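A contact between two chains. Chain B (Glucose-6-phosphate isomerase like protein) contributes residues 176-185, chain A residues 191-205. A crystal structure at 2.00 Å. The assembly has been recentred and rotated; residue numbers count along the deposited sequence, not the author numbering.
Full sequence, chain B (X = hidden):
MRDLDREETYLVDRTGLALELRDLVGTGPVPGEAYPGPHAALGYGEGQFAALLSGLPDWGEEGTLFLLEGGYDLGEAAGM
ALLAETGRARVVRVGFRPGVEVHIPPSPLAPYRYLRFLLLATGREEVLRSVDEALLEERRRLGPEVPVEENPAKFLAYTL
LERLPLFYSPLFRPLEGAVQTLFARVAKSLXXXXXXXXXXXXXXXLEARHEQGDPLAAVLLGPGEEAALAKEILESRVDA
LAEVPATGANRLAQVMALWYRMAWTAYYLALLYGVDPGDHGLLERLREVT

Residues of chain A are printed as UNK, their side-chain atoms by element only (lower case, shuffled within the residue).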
# COMPACT_ATOMS: atom_id res chain seq x y z
N GLU B 176 0.34 -6.89 -4.40
CA GLU B 176 0.16 -7.17 -2.97
C GLU B 176 -1.16 -6.60 -2.47
O GLU B 176 -1.93 -7.28 -1.78
CB GLU B 176 1.32 -6.56 -2.17
CG GLU B 176 2.68 -7.11 -2.55
CD GLU B 176 3.82 -6.20 -2.16
OE1 GLU B 176 4.97 -6.55 -2.46
OE2 GLU B 176 3.56 -5.13 -1.56
N GLY B 177 -1.40 -5.33 -2.80
CA GLY B 177 -2.62 -4.67 -2.39
C GLY B 177 -3.85 -5.35 -2.96
O GLY B 177 -4.85 -5.50 -2.27
N ALA B 178 -3.78 -5.76 -4.22
CA ALA B 178 -4.91 -6.41 -4.86
C ALA B 178 -5.20 -7.77 -4.21
O ALA B 178 -6.37 -8.16 -4.07
CB ALA B 178 -4.63 -6.60 -6.36
N VAL B 179 -4.15 -8.49 -3.82
CA VAL B 179 -4.32 -9.78 -3.18
C VAL B 179 -4.82 -9.59 -1.75
O VAL B 179 -5.64 -10.38 -1.26
CB VAL B 179 -3.01 -10.60 -3.17
CG1 VAL B 179 -3.17 -11.84 -2.30
CG2 VAL B 179 -2.66 -11.03 -4.61
N GLN B 180 -4.33 -8.55 -1.08
CA GLN B 180 -4.78 -8.26 0.28
C GLN B 180 -6.29 -8.05 0.22
O GLN B 180 -7.04 -8.50 1.09
CB GLN B 180 -4.11 -6.98 0.80
CG GLN B 180 -4.45 -6.63 2.26
CD GLN B 180 -3.74 -5.36 2.72
OE1 GLN B 180 -3.61 -5.12 3.93
NE2 GLN B 180 -3.31 -4.55 1.78
N THR B 181 -6.74 -7.37 -0.84
CA THR B 181 -8.16 -7.10 -1.04
C THR B 181 -8.95 -8.38 -1.31
O THR B 181 -10.08 -8.53 -0.84
CB THR B 181 -8.36 -6.10 -2.21
OG1 THR B 181 -7.99 -4.79 -1.77
CG2 THR B 181 -9.81 -6.08 -2.69
N LEU B 182 -8.36 -9.30 -2.07
CA LEU B 182 -9.03 -10.57 -2.36
C LEU B 182 -9.28 -11.35 -1.07
O LEU B 182 -10.35 -11.93 -0.89
CB LEU B 182 -8.19 -11.42 -3.32
CG LEU B 182 -8.28 -11.07 -4.81
CD1 LEU B 182 -7.21 -11.82 -5.60
CD2 LEU B 182 -9.67 -11.42 -5.33
N PHE B 183 -8.29 -11.37 -0.18
CA PHE B 183 -8.43 -12.10 1.07
C PHE B 183 -9.42 -11.48 2.05
O PHE B 183 -10.00 -12.18 2.89
CB PHE B 183 -7.06 -12.28 1.72
CG PHE B 183 -6.31 -13.47 1.19
CD1 PHE B 183 -6.38 -14.70 1.85
CD2 PHE B 183 -5.64 -13.40 -0.03
CE1 PHE B 183 -5.79 -15.84 1.30
CE2 PHE B 183 -5.05 -14.54 -0.58
CZ PHE B 183 -5.13 -15.76 0.08
N ALA B 184 -9.62 -10.18 1.94
CA ALA B 184 -10.58 -9.52 2.82
C ALA B 184 -11.99 -9.73 2.25
O ALA B 184 -12.90 -10.12 2.98
CB ALA B 184 -10.27 -8.03 2.94
N ARG B 185 -12.15 -9.50 0.96
CA ARG B 185 -13.48 -9.63 0.38
C ARG B 185 -14.01 -11.05 0.21
O ARG B 185 -15.20 -11.30 0.40
CB ARG B 185 -13.59 -8.91 -0.97
CG ARG B 185 -15.06 -8.67 -1.30
CD ARG B 185 -15.39 -8.63 -2.77
NE ARG B 185 -14.98 -7.38 -3.40
CZ ARG B 185 -15.69 -6.76 -4.34
NH1 ARG B 185 -15.24 -5.64 -4.86
NH2 ARG B 185 -16.85 -7.26 -4.73
N UNK A 191 3.50 -3.48 11.89
CA UNK A 191 2.31 -2.64 11.75
C UNK A 191 1.73 -2.90 10.36
O UNK A 191 2.45 -3.36 9.46
o UNK A 191 3.37 -0.64 10.84
c UNK A 191 2.64 -1.16 11.93
N UNK A 192 0.44 -2.61 10.20
CA UNK A 192 -0.26 -2.86 8.95
C UNK A 192 -0.94 -1.63 8.34
O UNK A 192 -1.24 -0.66 9.05
c UNK A 192 -3.35 -5.32 8.91
c UNK A 192 -2.16 -4.48 6.91
c UNK A 192 -2.54 -4.17 8.34
c UNK A 192 -1.30 -3.96 9.20
N UNK A 193 -1.17 -1.68 7.03
CA UNK A 193 -1.84 -0.62 6.29
C UNK A 193 -2.87 -1.30 5.39
O UNK A 193 -2.65 -2.40 4.89
c UNK A 193 0.41 0.53 6.11
c UNK A 193 -0.88 0.20 5.38
o UNK A 193 -0.56 -0.57 4.20
N UNK A 194 -4.01 -0.65 5.18
CA UNK A 194 -5.03 -1.26 4.32
C UNK A 194 -4.71 -1.12 2.84
O UNK A 194 -3.86 -0.31 2.45
c UNK A 194 -6.29 -0.50 4.71
c UNK A 194 -4.49 0.62 5.75
c UNK A 194 -5.76 0.88 4.96
N UNK A 195 -5.36 -1.92 1.98
CA UNK A 195 -5.12 -1.83 0.54
C UNK A 195 -5.83 -0.59 -0.00
O UNK A 195 -6.50 0.12 0.75
c UNK A 195 -6.31 -3.00 2.29
c UNK A 195 -5.72 -3.13 0.02
c UNK A 195 -6.91 -3.31 0.93
N UNK A 196 -5.69 -0.32 -1.31
CA UNK A 196 -6.34 0.85 -1.91
C UNK A 196 -7.83 0.94 -1.56
O UNK A 196 -8.32 2.02 -1.22
c UNK A 196 -4.70 0.06 -3.39
c UNK A 196 -6.09 0.64 -3.40
c UNK A 196 -4.81 -0.99 -2.29
N UNK A 197 -8.54 -0.18 -1.65
CA UNK A 197 -9.96 -0.19 -1.29
C UNK A 197 -10.04 -0.42 0.22
O UNK A 197 -10.50 -1.46 0.68
c UNK A 197 -10.69 -1.32 -2.03
o UNK A 197 -10.78 -1.03 -3.41
N UNK A 198 -9.58 0.57 0.97
CA UNK A 198 -9.52 0.51 2.43
C UNK A 198 -10.82 0.27 3.20
O UNK A 198 -10.87 -0.61 4.06
c UNK A 198 -8.83 1.76 2.96
N UNK A 199 -11.85 1.07 2.93
CA UNK A 199 -13.10 0.91 3.66
C UNK A 199 -13.67 -0.50 3.45
O UNK A 199 -14.18 -1.12 4.39
c UNK A 199 -14.10 1.99 3.23
c UNK A 199 -13.45 3.59 5.06
c UNK A 199 -13.64 3.43 3.55
c UNK A 199 -14.67 4.43 3.04
N UNK A 200 -13.56 -1.01 2.22
CA UNK A 200 -14.04 -2.35 1.90
C UNK A 200 -13.32 -3.36 2.80
O UNK A 200 -13.94 -4.26 3.38
o UNK A 200 -14.59 -4.12 -2.37
c UNK A 200 -14.21 -4.02 -0.03
o UNK A 200 -12.61 -4.74 -1.65
c UNK A 200 -13.74 -2.66 0.44
c UNK A 200 -13.77 -4.32 -1.45
N UNK A 201 -12.00 -3.19 2.89
CA UNK A 201 -11.09 -4.03 3.68
C UNK A 201 -11.51 -4.06 5.15
O UNK A 201 -11.53 -5.12 5.79
c UNK A 201 -6.59 -5.36 5.90
c UNK A 201 -9.66 -3.47 3.53
c UNK A 201 -8.62 -4.16 4.38
c UNK A 201 -7.12 -4.13 6.28
c UNK A 201 -8.12 -3.54 5.52
c UNK A 201 -8.09 -5.39 4.00
c UNK A 201 -7.08 -6.00 4.75
N UNK A 202 -11.83 -2.89 5.69
CA UNK A 202 -12.26 -2.74 7.09
C UNK A 202 -13.59 -3.43 7.37
O UNK A 202 -13.80 -4.00 8.44
c UNK A 202 -12.43 -1.26 7.43
c UNK A 202 -8.86 1.12 7.16
c UNK A 202 -11.26 0.92 7.03
c UNK A 202 -9.93 -1.01 7.53
c UNK A 202 -10.10 1.70 6.95
c UNK A 202 -11.18 -0.44 7.32
c UNK A 202 -8.77 -0.23 7.45
N UNK A 203 -14.49 -3.36 6.40
CA UNK A 203 -15.83 -3.91 6.55
C UNK A 203 -15.96 -5.43 6.51
O UNK A 203 -16.71 -6.01 7.29
c UNK A 203 -18.24 -3.68 5.58
c UNK A 203 -19.01 -2.98 4.46
c UNK A 203 -18.79 -3.28 6.94
c UNK A 203 -16.76 -3.30 5.50
N UNK A 204 -15.22 -6.08 5.61
CA UNK A 204 -15.32 -7.53 5.49
C UNK A 204 -14.09 -8.33 5.91
O UNK A 204 -14.18 -9.54 6.10
c UNK A 204 -14.65 -7.43 3.07
c UNK A 204 -15.70 -7.92 4.05
c UNK A 204 -17.06 -7.32 3.71
N UNK A 205 -12.95 -7.66 6.07
CA UNK A 205 -11.73 -8.36 6.45
C UNK A 205 -11.64 -8.96 7.84
O UNK A 205 -10.74 -9.74 8.13
O HOH W 1 -7.78 -2.51 -3.07
O HOH W 2 -10.31 -4.18 -0.12
O HOH W 3 -12.50 -5.93 -4.35

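Position 191 carries one carbon and then one oxygen, the pattern of serine; Ser191(A) lies out of reach of chain B. Position 192 has four carbons forked at the second, and one tip lies 3.4 Å from Gln180(B) OE1. A fork there means leucine, and the near atom is Leu192(A) CD1. At position 193 the backbone is what approaches: its O is 3.0 Å from Gln180(B) OE1, but the amide is probably turned over in the model, so its atom labels carry no weight. The first side-chain carbon bears both an oxygen and a carbon, which defines threonine, Thr193(A).

Position 194 has three carbons closing a ring onto the backbone N, with the CA-to-CB bond pointing away from the helix: proline, Pro194(A). Position 195 has the same ring, but its CA-to-CB bond points toward the helix; its CB is 3.4 Å from Gly177(B) O and its next ring carbon 3.3 Å from Thr181(B) OG1. This is Pro195(A). At position 196 three carbons again close onto N, the CA-to-CB bond runs sideways to the helix, and the ring carbon bonded to N is 4.3 Å from Gly177(B) CA, giving Pro196(A). An ideal CB on Gly177(B) would fall 3.2 Å from Pro196(A) CD, a tight approach; the bare glycine leaves that space open.

Position 197 again shows one carbon and one oxygen. Its backbone N donates to water 1 at 2.8 Å, and that water donates to Thr181(B) OG1 at 2.6 Å. The residue is serine; Ser197(A) occupies the N-cap position, yet its side chain makes no capping bond. Position 198 has a single carbon pointing away, hence Ala198(A). Position 199 has four carbons forked at the second, hence Leu199(A), out of reach.

Position 200 has three carbons, the third carrying two oxygens. One oxygen is 3.0 Å from Arg185(B) NH1. A carboxylate at the end of three carbons leaves glutamate, and the pair is a salt bridge through Glu200(A) OE2. Position 201 shows one carbon and a six-carbon ring with no further atom; a ring carbon lies 3.6 Å from Ala184(B) CB. This is Phe201(A). Position 202 has the same atoms but no contact: Phe202(A). Position 203, four carbons forked at the second, is Leu203(A), also without contact. At position 204 one carbon bears two others, one of them 3.2 Å from Ala184(B) O; this is Val204(A). Position 205 has no side-chain atoms, and its CA is 3.8 Å from Ala184(B) CB: Gly205(A). An ideal CB here would come 2.5 Å from Phe201(A) O.

The contact buries 544 Å² in total, with helix axes 34° apart in direction and 8.7 Å apart at closest approach. Gly177(B), without a CB, lies against Pro195(A) and Pro196(A), and the CB of Ala184(B) packs against Phe201(A), Val204(A) and Gly205(A). The polar links that can be assigned are the salt bridge and the water bridges. Water 2 donates to Ser197(A) O and Glu200(A) OE1, both at 2.8 Å, and accepts from Thr181(B) OG1 at 2.9 Å. Water 3 donates to Glu200(A) OE1 at 3.0 Å and accepts from Arg185(B) NH1 at 2.8 Å, reinforcing the charged pair.

Chain A 191-205: SLTPPPSALEFFLVG
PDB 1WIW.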